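Local structure of foldase protein PrsA (Bacillus subtilis, 4WO7) at residues A133-E137 with V190-V194; M174-F178 with K195-H201. The protein assists the folding of secreted proteins after their translocation across the membrane and has peptidyl-prolyl cis-trans isomerase activity. The contacts are given in a common frame with arbitrary orientation. Numbering follows the deposited sequence.

Contact 1. Residues A133-E137 with V190-V194; sequences AEEVE and VSDPV
Residues 133-137 form a single helical turn, closed by Glu137 N to Ala133 O at 2.7 Å, within the longer helix 130-142. Residues 190-193 run extended (phi -51 to -111°, psi 128 to 176°), and Val194 lies in strand 194-195. The two backbones come nearest at Ala133 and Pro193, CA atoms 6.1 Å apart; one turn on, Glu137 CA is 7.6 Å from Asp192 CA. The helix thus packs on an extended segment through residues i and i+4. Ala133 CB meets Pro193 CG at 3.9 Å, the apolar pair of the contact, while Glu134 CG only grazes Pro193 CG at 4.5 Å, its carboxylate being salt-bridged to Lys131. Glu137 bends over the loop (chi1 t, chi2 p), bringing OE1 to 4.0 Å from Pro193 CD. No hydrogen bond crosses: Glu137 OE1 and Ser191 O, both acceptors, stand 3.3 Å apart, and Glu137 OE2 lies 4.5 Å from the like-charged Asp192 OD1. Ser191 turns its CB away; its OG donates to Asp192 O at 3.2 Å and is also hydrogen-bonded to Ile203 N. In this parvulin-type domain the loop leads into edge strand 194-195, and Glu137 also packs on Ile202 of strand 200-207.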
loop_
_atom_site.group_PDB
_atom_site.type_symbol
_atom_site.label_atom_id
_atom_site.label_comp_id
_atom_site.label_asym_id
_atom_site.label_seq_id
_atom_site.Cartn_x
_atom_site.Cartn_y
_atom_site.Cartn_z
ATOM N N ALA A 133 17.133 23.554 -23.522
ATOM C CA ALA A 133 17.853 22.383 -23.990
ATOM C C ALA A 133 19.108 22.798 -24.756
ATOM O O ALA A 133 20.159 22.168 -24.626
ATOM C CB ALA A 133 16.948 21.524 -24.853
ATOM N N GLU A 134 19.000 23.866 -25.542
ATOM C CA GLU A 134 20.129 24.346 -26.333
ATOM C C GLU A 134 21.158 25.014 -25.428
ATOM O O GLU A 134 22.345 25.061 -25.752
ATOM C CB GLU A 134 19.662 25.315 -27.420
ATOM C CG GLU A 134 18.854 24.639 -28.519
ATOM C CD GLU A 134 18.288 25.613 -29.535
ATOM O OE1 GLU A 134 18.562 25.421 -30.742
ATOM O OE2 GLU A 134 17.542 26.535 -29.137
ATOM N N GLU A 135 20.696 25.526 -24.291
ATOM C CA GLU A 135 21.590 26.048 -23.263
ATOM C C GLU A 135 22.450 24.919 -22.720
ATOM O O GLU A 135 23.664 25.056 -22.561
ATOM C CB GLU A 135 20.786 26.679 -22.123
ATOM C CG GLU A 135 21.631 27.203 -20.968
ATOM C CD GLU A 135 20.790 27.839 -19.871
ATOM O OE1 GLU A 135 19.559 27.619 -19.863
ATOM O OE2 GLU A 135 21.358 28.554 -19.018
ATOM N N VAL A 136 21.798 23.792 -22.457
ATOM C CA VAL A 136 22.461 22.603 -21.946
ATOM C C VAL A 136 23.303 21.948 -23.031
ATOM O O VAL A 136 24.378 21.417 -22.753
ATOM C CB VAL A 136 21.435 21.592 -21.395
ATOM C CG1 VAL A 136 22.100 20.279 -20.995
ATOM C CG2 VAL A 136 20.677 22.198 -20.229
ATOM N N GLU A 137 22.811 21.988 -24.265
ATOM C CA GLU A 137 23.551 21.431 -25.388
ATOM C C GLU A 137 24.880 22.174 -25.525
ATOM O O GLU A 137 25.912 21.569 -25.821
ATOM C CB GLU A 137 22.737 21.521 -26.679
ATOM C CG GLU A 137 23.279 20.649 -27.801
ATOM C CD GLU A 137 23.118 19.168 -27.511
ATOM O OE1 GLU A 137 22.007 18.755 -27.114
ATOM O OE2 GLU A 137 24.102 18.417 -27.675
ATOM N N VAL A 190 25.541 11.556 -28.121
ATOM C CA VAL A 190 24.518 12.353 -27.462
ATOM C C VAL A 190 23.640 13.007 -28.521
ATOM O O VAL A 190 24.125 13.453 -29.560
ATOM C CB VAL A 190 25.128 13.431 -26.538
ATOM C CG1 VAL A 190 26.114 14.299 -27.301
ATOM C CG2 VAL A 190 24.026 14.269 -25.881
ATOM N N SER A 191 22.340 13.044 -28.253
ATOM C CA SER A 191 21.363 13.477 -29.240
ATOM C C SER A 191 21.195 14.983 -29.246
ATOM O O SER A 191 21.790 15.690 -28.435
ATOM C CB SER A 191 20.004 12.841 -28.955
ATOM O OG SER A 191 19.468 13.352 -27.745
ATOM N N ASP A 192 20.381 15.460 -30.180
ATOM C CA ASP A 192 19.944 16.846 -30.196
ATOM C C ASP A 192 18.612 16.865 -29.457
ATOM O O ASP A 192 18.037 15.803 -29.221
ATOM C CB ASP A 192 19.810 17.371 -31.626
ATOM C CG ASP A 192 21.151 17.500 -32.329
ATOM O OD1 ASP A 192 22.143 17.863 -31.662
ATOM O OD2 ASP A 192 21.212 17.240 -33.550
ATOM N N PRO A 193 18.123 18.056 -29.074
ATOM C CA PRO A 193 16.885 18.117 -28.283
ATOM C C PRO A 193 15.737 17.304 -28.897
ATOM O O PRO A 193 15.413 17.473 -30.073
ATOM C CB PRO A 193 16.561 19.614 -28.269
ATOM C CG PRO A 193 17.894 20.273 -28.375
ATOM C CD PRO A 193 18.722 19.389 -29.265
ATOM N N VAL A 194 15.140 16.431 -28.088
ATOM C CA VAL A 194 14.050 15.562 -28.530
ATOM C C VAL A 194 12.747 15.949 -27.844
ATOM O O VAL A 194 12.579 15.732 -26.645
ATOM C CB VAL A 194 14.359 14.068 -28.238
ATOM C CG1 VAL A 194 13.163 13.174 -28.555
ATOM C CG2 VAL A 194 15.594 13.606 -28.998
#

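Contact 2. Residues M174-F178 with K195-H201; sequences MDETF and KTQYGYH
The start of helix 176-183 packs against the turn between strands 194-195 and 200-207, a contact partly polar and partly aromatic. Asp175 (chi1 t) is the N-cap, its OD1 accepting weakly from Thr177 N at 3.5 Å; Gln197 NE2 adds a weak hydrogen bond to Asp175 OD1 at 3.3 Å. The backbones are closest at Thr177 and Thr196, CA to CA 6.5 Å, where Thr177 CG2 touches Thr196 CG2 at 3.9 Å and Lys195 O at 3.5 Å. Deeper in, Phe178 CD1 (chi1 t) comes within 3.4 Å of His201 ND1 (chi1 m), the rings oblique at 56°. His201 also meets the ring of His124, consistent with the dual-histidine site of parvulins, and Phe178 probably lines the proline pocket. The turn is a beta-hairpin connection: Thr196 N bonds to Gly199 O at 2.7 Å, and Gly199 takes phi/psi 147/-140°, where a CB would jam against the preceding carbonyl. His201 NE2 donates weakly to Thr196 OG1 at 2.8 Å.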
loop_
_atom_site.group_PDB
_atom_site.type_symbol
_atom_site.label_atom_id
_atom_site.label_comp_id
_atom_site.label_asym_id
_atom_site.label_seq_id
_atom_site.Cartn_x
_atom_site.Cartn_y
_atom_site.Cartn_z
HETATM N N MSE A 174 8.989 2.556 -22.342
HETATM C CA MSE A 174 9.213 3.990 -22.540
HETATM C C MSE A 174 8.262 4.556 -23.592
HETATM O O MSE A 174 7.496 3.822 -24.215
HETATM C CB MSE A 174 10.657 4.272 -22.971
HETATM C CG MSE A 174 11.295 5.466 -22.272
HETATM SE SE MSE A 174 11.736 5.098 -20.411
HETATM C CE MSE A 174 11.416 6.859 -19.652
ATOM N N ASP A 175 8.327 5.871 -23.785
ATOM C CA ASP A 175 7.583 6.548 -24.844
ATOM C C ASP A 175 8.188 6.211 -26.207
ATOM O O ASP A 175 9.407 6.092 -26.329
ATOM C CB ASP A 175 7.591 8.061 -24.601
ATOM C CG ASP A 175 6.881 8.839 -25.690
ATOM O OD1 ASP A 175 5.944 8.293 -26.309
ATOM O OD2 ASP A 175 7.257 10.008 -25.919
ATOM N N GLU A 176 7.348 6.051 -27.228
ATOM C CA GLU A 176 7.851 5.676 -28.550
ATOM C C GLU A 176 8.645 6.799 -29.199
ATOM O O GLU A 176 9.502 6.544 -30.040
ATOM C CB GLU A 176 6.723 5.276 -29.496
ATOM C CG GLU A 176 6.181 3.886 -29.275
ATOM C CD GLU A 176 5.164 3.501 -30.330
ATOM O OE1 GLU A 176 5.341 3.908 -31.501
ATOM O OE2 GLU A 176 4.128 2.904 -29.969
ATOM N N THR A 177 8.364 8.040 -28.816
ATOM C CA THR A 177 9.099 9.167 -29.373
ATOM C C THR A 177 10.523 9.176 -28.841
ATOM O O THR A 177 11.469 9.466 -29.573
ATOM C CB THR A 177 8.443 10.527 -29.032
ATOM O OG1 THR A 177 7.032 10.471 -29.266
ATOM C CG2 THR A 177 9.055 11.634 -29.877
ATOM N N PHE A 178 10.666 8.850 -27.561
ATOM C CA PHE A 178 11.968 8.847 -26.911
ATOM C C PHE A 178 12.831 7.651 -27.295
ATOM O O PHE A 178 13.984 7.813 -27.687
ATOM C CB PHE A 178 11.796 8.859 -25.395
ATOM C CG PHE A 178 13.085 8.745 -24.652
ATOM C CD1 PHE A 178 13.816 9.876 -24.345
ATOM C CD2 PHE A 178 13.589 7.507 -24.295
ATOM C CE1 PHE A 178 15.011 9.780 -23.667
ATOM C CE2 PHE A 178 14.789 7.403 -23.623
ATOM C CZ PHE A 178 15.503 8.542 -23.312
ATOM N N LYS A 195 11.826 16.509 -28.623
ATOM C CA LYS A 195 10.529 16.946 -28.116
ATOM C C LYS A 195 9.623 15.759 -27.803
ATOM O O LYS A 195 9.442 14.875 -28.642
ATOM C CB LYS A 195 9.854 17.872 -29.137
ATOM C CG LYS A 195 8.412 18.250 -28.815
ATOM C CD LYS A 195 8.308 18.971 -27.480
ATOM C CE LYS A 195 6.877 19.369 -27.159
ATOM N NZ LYS A 195 6.765 19.917 -25.779
ATOM N N THR A 196 9.057 15.742 -26.599
ATOM C CA THR A 196 8.069 14.729 -26.223
ATOM C C THR A 196 6.990 15.316 -25.324
ATOM O O THR A 196 6.908 16.533 -25.142
ATOM C CB THR A 196 8.696 13.528 -25.485
ATOM O OG1 THR A 196 9.147 13.939 -24.187
ATOM C CG2 THR A 196 9.848 12.935 -26.272
ATOM N N GLN A 197 6.160 14.438 -24.766
ATOM C CA GLN A 197 5.064 14.867 -23.910
ATOM C C GLN A 197 5.611 15.569 -22.673
ATOM O O GLN A 197 5.060 16.571 -22.213
ATOM C CB GLN A 197 4.211 13.689 -23.439
ATOM C CG GLN A 197 3.574 12.841 -24.532
ATOM C CD GLN A 197 4.249 11.477 -24.697
ATOM O OE1 GLN A 197 5.157 11.116 -23.944
ATOM N NE2 GLN A 197 3.789 10.708 -25.675
ATOM N N TYR A 198 6.704 15.030 -22.142
ATOM C CA TYR A 198 7.257 15.496 -20.878
ATOM C C TYR A 198 8.073 16.770 -21.075
ATOM O O TYR A 198 8.261 17.542 -20.136
ATOM C CB TYR A 198 8.147 14.418 -20.243
ATOM C CG TYR A 198 7.611 13.001 -20.333
ATOM C CD1 TYR A 198 6.663 12.526 -19.433
ATOM C CD2 TYR A 198 8.079 12.129 -21.308
ATOM C CE1 TYR A 198 6.186 11.226 -19.518
ATOM C CE2 TYR A 198 7.609 10.831 -21.399
ATOM C CZ TYR A 198 6.665 10.385 -20.501
ATOM O OH TYR A 198 6.197 9.093 -20.591
ATOM N N GLY A 199 8.554 16.984 -22.299
ATOM C CA GLY A 199 9.330 18.169 -22.620
ATOM C C GLY A 199 10.386 17.885 -23.673
ATOM O O GLY A 199 10.136 17.152 -24.631
ATOM N N TYR A 200 11.566 18.474 -23.488
ATOM C CA TYR A 200 12.718 18.225 -24.355
ATOM C C TYR A 200 13.815 17.412 -23.688
ATOM O O TYR A 200 14.174 17.633 -22.532
ATOM C CB TYR A 200 13.317 19.536 -24.865
ATOM C CG TYR A 200 12.523 20.160 -25.983
ATOM C CD1 TYR A 200 11.410 20.946 -25.731
ATOM C CD2 TYR A 200 12.891 19.947 -27.302
ATOM C CE1 TYR A 200 10.692 21.510 -26.767
ATOM C CE2 TYR A 200 12.184 20.503 -28.339
ATOM C CZ TYR A 200 11.082 21.281 -28.071
ATOM O OH TYR A 200 10.377 21.829 -29.118
ATOM N N HIS A 201 14.333 16.460 -24.456
ATOM C CA HIS A 201 15.303 15.493 -23.970
ATOM C C HIS A 201 16.648 15.641 -24.650
ATOM O O HIS A 201 16.723 15.887 -25.855
ATOM C CB HIS A 201 14.812 14.065 -24.200
ATOM C CG HIS A 201 13.543 13.731 -23.484
ATOM N ND1 HIS A 201 13.463 12.707 -22.570
ATOM C CD2 HIS A 201 12.309 14.282 -23.547
ATOM C CE1 HIS A 201 12.229 12.636 -22.098
ATOM N NE2 HIS A 201 11.511 13.581 -22.675
#

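In the fold
One hairpin can pack against two helices, and the PPIC-type domain of PrsA illustrates this. Along the chain the segments of contacts 1 and 2 alternate, and 190-194 runs straight into 195-201. The contact centres lie about 13 Å apart, yet they touch: Val194 N is 2.8 Å from His201 O, a probable hydrogen bond pairing the two hairpin strands. Tyr200 continues the packing of contact 1, its CD2 3.8 Å from Pro193 CB and its CB 4.1 Å from Ala133 CB. His201, the next residue, instead meets Phe178 in contact 2. As in related parvulins, contact 2 thus probably lies at the active site, while contact 1 backs the other side of the same hairpin.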